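PDB 3RMG: octaprenyl-diphosphate synthase from Bacteroides thetaiotaomicron, which probably acts as a magnesium-dependent prenyltransferase of the FPP/GGPP synthase family, building polyprenyl diphosphate chains from isoprenoid units. Local coordinates for residues S7-P12 with R51-L56; D300-L305 with A313-L318. All coordinates share one frame; numbering follows the deposited sequence.

Interaction 1. Residues S7-P12 with R51-L56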
ATOM      1  N   SER A   7      29.836  -5.412  19.305  1.00 47.87           N
ATOM      2  CA  SER A   7      30.421  -4.091  19.515  1.00 46.87           C
ATOM      3  C   SER A   7      31.092  -3.562  18.236  1.00 40.93           C
ATOM      4  O   SER A   7      30.852  -2.426  17.835  1.00 39.57           O
ATOM      5  CB  SER A   7      31.413  -4.105  20.690  1.00 51.22           C
ATOM      6  OG  SER A   7      31.963  -2.807  20.898  1.00 53.84           O
ATOM      7  N   LEU A   8      31.916  -4.389  17.593  1.00 37.81           N
ATOM      8  CA  LEU A   8      32.561  -3.997  16.339  1.00 37.70           C
ATOM      9  C   LEU A   8      31.538  -3.552  15.300  1.00 42.61           C
ATOM     10  O   LEU A   8      31.833  -2.701  14.457  1.00 42.65           O
ATOM     11  CB  LEU A   8      33.394  -5.134  15.775  1.00 36.17           C
ATOM     12  CG  LEU A   8      34.586  -5.583  16.607  1.00 38.01           C
ATOM     13  CD1 LEU A   8      35.259  -6.807  15.952  1.00 31.91           C
ATOM     14  CD2 LEU A   8      35.561  -4.438  16.742  1.00 36.84           C
ATOM     15  N   ILE A   9      30.336  -4.123  15.376  1.00 42.82           N
ATOM     16  CA  ILE A   9      29.269  -3.822  14.434  1.00 42.97           C
ATOM     17  C   ILE A   9      28.459  -2.556  14.757  1.00 45.20           C
ATOM     18  O   ILE A   9      28.213  -1.736  13.874  1.00 42.65           O
ATOM     19  CB  ILE A   9      28.284  -4.995  14.325  1.00 45.07           C
ATOM     20  CG1 ILE A   9      28.942  -6.213  13.673  1.00 39.73           C
ATOM     21  CG2 ILE A   9      27.038  -4.571  13.549  1.00 43.59           C
ATOM     22  CD1 ILE A   9      28.079  -7.489  13.809  1.00 39.84           C
ATOM     23  N   LYS A  10      28.039  -2.405  16.011  1.00 42.81           N
ATOM     24  CA  LYS A  10      27.093  -1.348  16.383  1.00 41.05           C
ATOM     25  C   LYS A  10      27.750  -0.112  16.963  1.00 43.90           C
ATOM     26  O   LYS A  10      27.305   1.008  16.713  1.00 47.05           O
ATOM     27  CB  LYS A  10      26.081  -1.858  17.421  1.00 46.93           C
ATOM     28  CG  LYS A  10      25.420  -3.190  17.106  1.00 38.41           C
ATOM     29  CD  LYS A  10      24.062  -3.305  17.809  1.00 58.80           C
ATOM     30  CE  LYS A  10      23.507  -4.731  17.727  1.00 64.39           C
ATOM     31  NZ  LYS A  10      22.055  -4.809  18.075  1.00 72.33           N
ATOM     32  N   THR A  11      28.795  -0.306  17.758  1.00 44.38           N
ATOM     33  CA  THR A  11      29.409   0.825  18.446  1.00 46.45           C
ATOM     34  C   THR A  11      29.613   2.033  17.526  1.00 44.10           C
ATOM     35  O   THR A  11      29.233   3.144  17.876  1.00 39.35           O
ATOM     36  CB  THR A  11      30.750   0.447  19.120  1.00 51.48           C
ATOM     37  OG1 THR A  11      30.547  -0.642  20.041  1.00 48.37           O
ATOM     38  CG2 THR A  11      31.293   1.651  19.875  1.00 45.22           C
ATOM     39  N   PRO A  12      30.189   1.808  16.328  1.00 44.13           N
ATOM     40  CA  PRO A  12      30.524   2.908  15.417  1.00 39.98           C
ATOM     41  C   PRO A  12      29.292   3.636  14.910  1.00 41.83           C
ATOM     42  O   PRO A  12      29.405   4.744  14.371  1.00 39.59           O
ATOM     43  CB  PRO A  12      31.251   2.214  14.257  1.00 35.20           C
ATOM     44  CG  PRO A  12      31.609   0.838  14.770  1.00 41.02           C
ATOM     45  CD  PRO A  12      30.522   0.495  15.753  1.00 37.60           C
ATOM     46  N   ARG A  51      18.605  -4.930   8.857  1.00 49.37           N
ATOM     47  CA  ARG A  51      18.616  -4.048   7.688  1.00 48.17           C
ATOM     48  C   ARG A  51      18.981  -2.598   8.019  1.00 44.37           C
ATOM     49  O   ARG A  51      19.771  -1.990   7.309  1.00 49.11           O
ATOM     50  CB  ARG A  51      17.289  -4.124   6.917  1.00 47.01           C
ATOM     51  CG  ARG A  51      17.054  -5.453   6.228  1.00 49.28           C
ATOM     52  CD  ARG A  51      15.573  -5.644   5.847  1.00 46.65           C
ATOM     53  NE  ARG A  51      15.316  -7.030   5.490  1.00 69.86           N
ATOM     54  CZ  ARG A  51      14.781  -7.933   6.307  1.00 72.27           C
ATOM     55  NH1 ARG A  51      14.406  -7.588   7.531  1.00 69.06           N
ATOM     56  NH2 ARG A  51      14.600  -9.178   5.884  1.00 78.84           N
ATOM     57  N   PRO A  52      18.388  -2.029   9.081  1.00 43.98           N
ATOM     58  CA  PRO A  52      18.803  -0.692   9.509  1.00 43.85           C
ATOM     59  C   PRO A  52      20.296  -0.605   9.803  1.00 38.55           C
ATOM     60  O   PRO A  52      20.935   0.384   9.441  1.00 44.94           O
ATOM     61  CB  PRO A  52      17.972  -0.463  10.771  1.00 44.23           C
ATOM     62  CG  PRO A  52      16.715  -1.204  10.482  1.00 42.73           C
ATOM     63  CD  PRO A  52      17.195  -2.479   9.814  1.00 45.88           C
ATOM     64  N   ILE A  53      20.865  -1.628  10.428  1.00 37.94           N
ATOM     65  CA  ILE A  53      22.313  -1.614  10.654  1.00 41.20           C
ATOM     66  C   ILE A  53      23.073  -1.572   9.321  1.00 41.43           C
ATOM     67  O   ILE A  53      24.068  -0.866   9.182  1.00 43.99           O
ATOM     68  CB  ILE A  53      22.778  -2.795  11.517  1.00 38.60           C
ATOM     69  CG1 ILE A  53      22.414  -2.555  12.986  1.00 42.57           C
ATOM     70  CG2 ILE A  53      24.262  -2.983  11.385  1.00 41.10           C
ATOM     71  CD1 ILE A  53      22.416  -3.825  13.830  1.00 41.74           C
ATOM     72  N   LEU A  54      22.594  -2.315   8.331  1.00 38.03           N
ATOM     73  CA  LEU A  54      23.207  -2.265   7.011  1.00 37.90           C
ATOM     74  C   LEU A  54      23.140  -0.848   6.403  1.00 41.12           C
ATOM     75  O   LEU A  54      24.119  -0.355   5.849  1.00 33.73           O
ATOM     76  CB  LEU A  54      22.541  -3.265   6.068  1.00 35.95           C
ATOM     77  CG  LEU A  54      23.215  -3.454   4.717  1.00 37.40           C
ATOM     78  CD1 LEU A  54      24.673  -3.825   4.943  1.00 39.84           C
ATOM     79  CD2 LEU A  54      22.505  -4.515   3.880  1.00 36.76           C
ATOM     80  N   VAL A  55      21.978  -0.207   6.482  1.00 37.61           N
ATOM     81  CA  VAL A  55      21.824   1.116   5.898  1.00 38.41           C
ATOM     82  C   VAL A  55      22.838   2.079   6.514  1.00 40.08           C
ATOM     83  O   VAL A  55      23.501   2.831   5.804  1.00 38.57           O
ATOM     84  CB  VAL A  55      20.403   1.682   6.129  1.00 39.91           C
ATOM     85  CG1 VAL A  55      20.331   3.136   5.631  1.00 33.86           C
ATOM     86  CG2 VAL A  55      19.341   0.798   5.448  1.00 36.82           C
ATOM     87  N   LEU A  56      22.955   2.040   7.841  1.00 36.18           N
ATOM     88  CA  LEU A  56      23.852   2.931   8.557  1.00 38.27           C
ATOM     89  C   LEU A  56      25.306   2.641   8.219  1.00 41.98           C
ATOM     90  O   LEU A  56      26.061   3.569   7.894  1.00 42.67           O
ATOM     91  CB  LEU A  56      23.606   2.872  10.073  1.00 36.68           C
ATOM     92  CG  LEU A  56      22.147   3.166  10.448  1.00 41.75           C
ATOM     93  CD1 LEU A  56      21.906   3.036  11.924  1.00 33.51           C
ATOM     94  CD2 LEU A  56      21.737   4.548   9.964  1.00 35.26           C
TER
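I53 reaches out from helix 50-62 and meets two neighbouring residues of the N-terminal helix, I9 and K10, with a different branch for each. Toward I9 it offers its gamma methyl: I53 CG2 and I9 CG2 lie 3.9 Å apart, a methyl-to-methyl van der Waals contact between side chains that cross at about a right angle. The two isoleucines share one conformation, with CG2 anti to the backbone N (chi1 -67° in I9 and -76° in I53). CG2, beside the carbonyl carbon, is the branch that touches in each; CG1 points the longer arm another way, and in I53 that arm meets K10.

In this second contact I53 CD1 comes within 4.1 Å of K10 CE, and here the two side chains run past each other at a slant. K10 is extended beyond CG, so its methylene chain carries CE as far as the isoleucine methyl and sets the ammonium one bond further on. No hydrogen bond joins the two segments; they bury 115 Å², summed over both sides, and the close contacts are all between aliphatic carbons. The nearest CA atoms, those of K10 and I53, are still 7.5 Å apart.

Within 7-12, S7 O takes both the backbone N of T11, at 3.0 Å, and T11 OG1, at 2.9 Å, the hydroxyl lying 34° out of the carbonyl plane, and P12 O is hydrogen-bonded to R60 NH1 farther along helix 50-62. L17 of helix 14-23 also touches both K10 and I53, and Y317 of helix 309-323 touches I53. This small apolar contact, a methyl pair with a lysine methylene beside it, is plain helix-to-helix packing that lays a short N-terminal helix on the all-helical isoprenoid synthase fold.

Interaction 2. Residues D300-L305 with A313-L318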
ATOM      1  N   ASP A 300      35.366  -9.834  -1.341  1.00 38.37           N
ATOM      2  CA  ASP A 300      36.126  -9.384  -2.478  1.00 39.99           C
ATOM      3  C   ASP A 300      35.648  -8.007  -2.935  1.00 42.48           C
ATOM      4  O   ASP A 300      36.453  -7.183  -3.351  1.00 38.71           O
ATOM      5  CB  ASP A 300      36.034 -10.407  -3.612  1.00 41.02           C
ATOM      6  CG  ASP A 300      36.918 -11.613  -3.375  1.00 46.81           C
ATOM      7  OD1 ASP A 300      36.818 -12.570  -4.166  1.00 58.39           O
ATOM      8  OD2 ASP A 300      37.707 -11.610  -2.395  1.00 47.77           O
ATOM      9  N   LEU A 301      34.346  -7.747  -2.833  1.00 40.94           N
ATOM     10  CA  LEU A 301      33.828  -6.434  -3.205  1.00 40.93           C
ATOM     11  C   LEU A 301      34.363  -5.376  -2.257  1.00 43.48           C
ATOM     12  O   LEU A 301      34.809  -4.317  -2.699  1.00 40.38           O
ATOM     13  CB  LEU A 301      32.301  -6.386  -3.157  1.00 37.74           C
ATOM     14  CG  LEU A 301      31.402  -6.260  -4.391  1.00 32.83           C
ATOM     15  CD1 LEU A 301      30.049  -5.815  -3.892  1.00 34.11           C
ATOM     16  CD2 LEU A 301      31.903  -5.284  -5.455  1.00 32.46           C
ATOM     17  N   LEU A 302      34.280  -5.661  -0.957  1.00 38.16           N
ATOM     18  CA  LEU A 302      34.778  -4.745   0.086  1.00 42.81           C
ATOM     19  C   LEU A 302      36.287  -4.459   0.020  1.00 41.62           C
ATOM     20  O   LEU A 302      36.740  -3.422   0.513  1.00 39.08           O
ATOM     21  CB  LEU A 302      34.439  -5.280   1.486  1.00 40.03           C
ATOM     22  CG  LEU A 302      32.971  -5.146   1.905  1.00 44.58           C
ATOM     23  CD1 LEU A 302      32.692  -5.929   3.157  1.00 46.58           C
ATOM     24  CD2 LEU A 302      32.635  -3.690   2.102  1.00 48.47           C
ATOM     25  N   ALA A 303      37.058  -5.373  -0.571  1.00 34.13           N
ATOM     26  CA  ALA A 303      38.515  -5.199  -0.649  1.00 42.08           C
ATOM     27  C   ALA A 303      38.929  -4.011  -1.535  1.00 41.61           C
ATOM     28  O   ALA A 303      40.096  -3.647  -1.572  1.00 45.99           O
ATOM     29  CB  ALA A 303      39.211  -6.497  -1.116  1.00 32.68           C
ATOM     30  N   ALA A 304      37.976  -3.409  -2.241  1.00 40.36           N
ATOM     31  CA  ALA A 304      38.267  -2.224  -3.052  1.00 46.14           C
ATOM     32  C   ALA A 304      38.287  -0.961  -2.179  1.00 47.49           C
ATOM     33  O   ALA A 304      38.795   0.076  -2.587  1.00 42.47           O
ATOM     34  CB  ALA A 304      37.246  -2.074  -4.170  1.00 42.09           C
ATOM     35  N   LEU A 305      37.732  -1.063  -0.974  1.00 47.46           N
ATOM     36  CA  LEU A 305      37.705   0.052  -0.031  1.00 43.01           C
ATOM     37  C   LEU A 305      38.941  -0.008   0.858  1.00 40.55           C
ATOM     38  O   LEU A 305      39.439  -1.086   1.135  1.00 39.93           O
ATOM     39  CB  LEU A 305      36.460  -0.052   0.839  1.00 44.30           C
ATOM     40  CG  LEU A 305      35.122   0.095   0.117  1.00 50.16           C
ATOM     41  CD1 LEU A 305      33.965  -0.037   1.090  1.00 51.40           C
ATOM     42  CD2 LEU A 305      35.077   1.433  -0.577  1.00 53.64           C
ATOM     43  N   ALA A 313      33.437  -3.325  10.612  1.00 36.79           N
ATOM     44  CA  ALA A 313      32.092  -3.564  11.114  1.00 39.54           C
ATOM     45  C   ALA A 313      31.252  -4.383  10.121  1.00 40.67           C
ATOM     46  O   ALA A 313      30.557  -5.320  10.512  1.00 37.72           O
ATOM     47  CB  ALA A 313      31.408  -2.236  11.468  1.00 31.09           C
ATOM     48  N   LEU A 314      31.336  -4.036   8.840  1.00 35.55           N
ATOM     49  CA  LEU A 314      30.651  -4.784   7.778  1.00 35.71           C
ATOM     50  C   LEU A 314      31.154  -6.227   7.628  1.00 41.52           C
ATOM     51  O   LEU A 314      30.355  -7.154   7.467  1.00 40.43           O
ATOM     52  CB  LEU A 314      30.803  -4.054   6.443  1.00 38.65           C
ATOM     53  CG  LEU A 314      29.793  -2.925   6.278  1.00 42.48           C
ATOM     54  CD1 LEU A 314      30.238  -1.955   5.215  1.00 32.95           C
ATOM     55  CD2 LEU A 314      28.390  -3.511   5.983  1.00 34.00           C
ATOM     56  N   ARG A 315      32.468  -6.430   7.670  1.00 36.17           N
ATOM     57  CA  ARG A 315      32.961  -7.788   7.618  1.00 39.75           C
ATOM     58  C   ARG A 315      32.411  -8.602   8.793  1.00 42.15           C
ATOM     59  O   ARG A 315      32.000  -9.734   8.605  1.00 45.63           O
ATOM     60  CB  ARG A 315      34.487  -7.848   7.554  1.00 37.98           C
ATOM     61  CG  ARG A 315      35.046  -7.231   6.286  1.00 43.51           C
ATOM     62  CD  ARG A 315      36.475  -7.653   6.011  1.00 45.27           C
ATOM     63  NE  ARG A 315      37.351  -7.503   7.170  1.00 63.74           N
ATOM     64  CZ  ARG A 315      37.881  -6.351   7.580  1.00 63.30           C
ATOM     65  NH1 ARG A 315      38.692  -6.335   8.630  1.00 55.03           N
ATOM     66  NH2 ARG A 315      37.604  -5.215   6.951  1.00 62.57           N
ATOM     67  N   THR A 316      32.388  -8.019   9.990  1.00 44.97           N
ATOM     68  CA  THR A 316      31.851  -8.700  11.170  1.00 41.85           C
ATOM     69  C   THR A 316      30.340  -8.928  11.038  1.00 44.50           C
ATOM     70  O   THR A 316      29.828  -9.978  11.380  1.00 46.79           O
ATOM     71  CB  THR A 316      32.124  -7.906  12.474  1.00 40.93           C
ATOM     72  OG1 THR A 316      33.502  -7.526  12.528  1.00 50.15           O
ATOM     73  CG2 THR A 316      31.800  -8.748  13.698  1.00 41.82           C
ATOM     74  N   TYR A 317      29.620  -7.928  10.561  1.00 47.69           N
ATOM     75  CA  TYR A 317      28.206  -8.102  10.252  1.00 47.07           C
ATOM     76  C   TYR A 317      28.004  -9.338   9.360  1.00 48.72           C
ATOM     77  O   TYR A 317      27.166 -10.190   9.629  1.00 40.31           O
ATOM     78  CB  TYR A 317      27.733  -6.859   9.518  1.00 43.53           C
ATOM     79  CG  TYR A 317      26.281  -6.819   9.107  1.00 46.73           C
ATOM     80  CD1 TYR A 317      25.330  -6.189   9.909  1.00 46.62           C
ATOM     81  CD2 TYR A 317      25.869  -7.353   7.892  1.00 36.76           C
ATOM     82  CE1 TYR A 317      23.999  -6.116   9.520  1.00 45.63           C
ATOM     83  CE2 TYR A 317      24.541  -7.291   7.495  1.00 42.60           C
ATOM     84  CZ  TYR A 317      23.615  -6.670   8.309  1.00 51.73           C
ATOM     85  OH  TYR A 317      22.304  -6.601   7.911  1.00 56.37           O
ATOM     86  N   LEU A 318      28.787  -9.442   8.296  1.00 43.39           N
ATOM     87  CA  LEU A 318      28.570 -10.504   7.339  1.00 45.91           C
ATOM     88  C   LEU A 318      28.977 -11.859   7.922  1.00 49.18           C
ATOM     89  O   LEU A 318      28.320 -12.864   7.662  1.00 44.76           O
ATOM     90  CB  LEU A 318      29.256 -10.188   5.998  1.00 44.24           C
ATOM     91  CG  LEU A 318      28.954 -11.133   4.824  1.00 56.95           C
ATOM     92  CD1 LEU A 318      27.504 -11.595   4.830  1.00 53.65           C
ATOM     93  CD2 LEU A 318      29.281 -10.482   3.494  1.00 47.74           C
TER
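L302, in the last part of helix 283-302, and the aliphatic base of R315 make the nearest approach of this contact. The interaction across it is apolar throughout. L302 CD1 stands 4.1 Å from R315 CG and 4.2 Å from L314 CB, so one leucine methyl meets two successive residues of helix 309-323 close to their backbone. With CG anti to the carbonyl carbon (chi1 -74°), L302 sends this methyl across to the other helix. Its side chain and that of R315 pass at an angle, and the arginine contributes a methylene rather than its charged end. The pair of segments buries 127 Å² in all, and no hydrogen bond crosses between them.

Ionic interaction takes over farther along the arginine. Its chain bends at chi3 (-49°), and the guanidinium NH2 forms a salt bridge with D307, in the link between the two helices. R315 thus has a hydrocarbon half against L302 and a charged half tied to the connecting loop.

Backbone bonds shape the turn that starts this link. L302 to L305 form a type I beta turn closed by L305 N to L302 O at 3.0 Å, which carries the chain away from the helix.

The two segments form part of a helical hairpin near the C-terminus. Helix 50-62 lies against it, L61 touching both L305 and L314; helix 193-217 meets L301, L305 and Y317, and helix 5-10 rests on T316.

In the fold
Both contacts are mainly buried, each with a partly exposed cationic residue at its side. They differ in reach: interaction 1 brings together helices far apart in sequence, whereas interaction 2 joins the consecutive helices of a hairpin. Their chemistry is apolar in both, but interaction 2 has an ionic neighbour at its edge. Their centres lie about 13 Å apart, and helix 309-323 joins them: I9 CD1 packs 3.6 Å from Y317 CA, and I53 CG2 lies 3.7 Å from Y317 CE1. Y317, hydrogen-bonded to M50 O, also ties this helix to the start of helix 50-62.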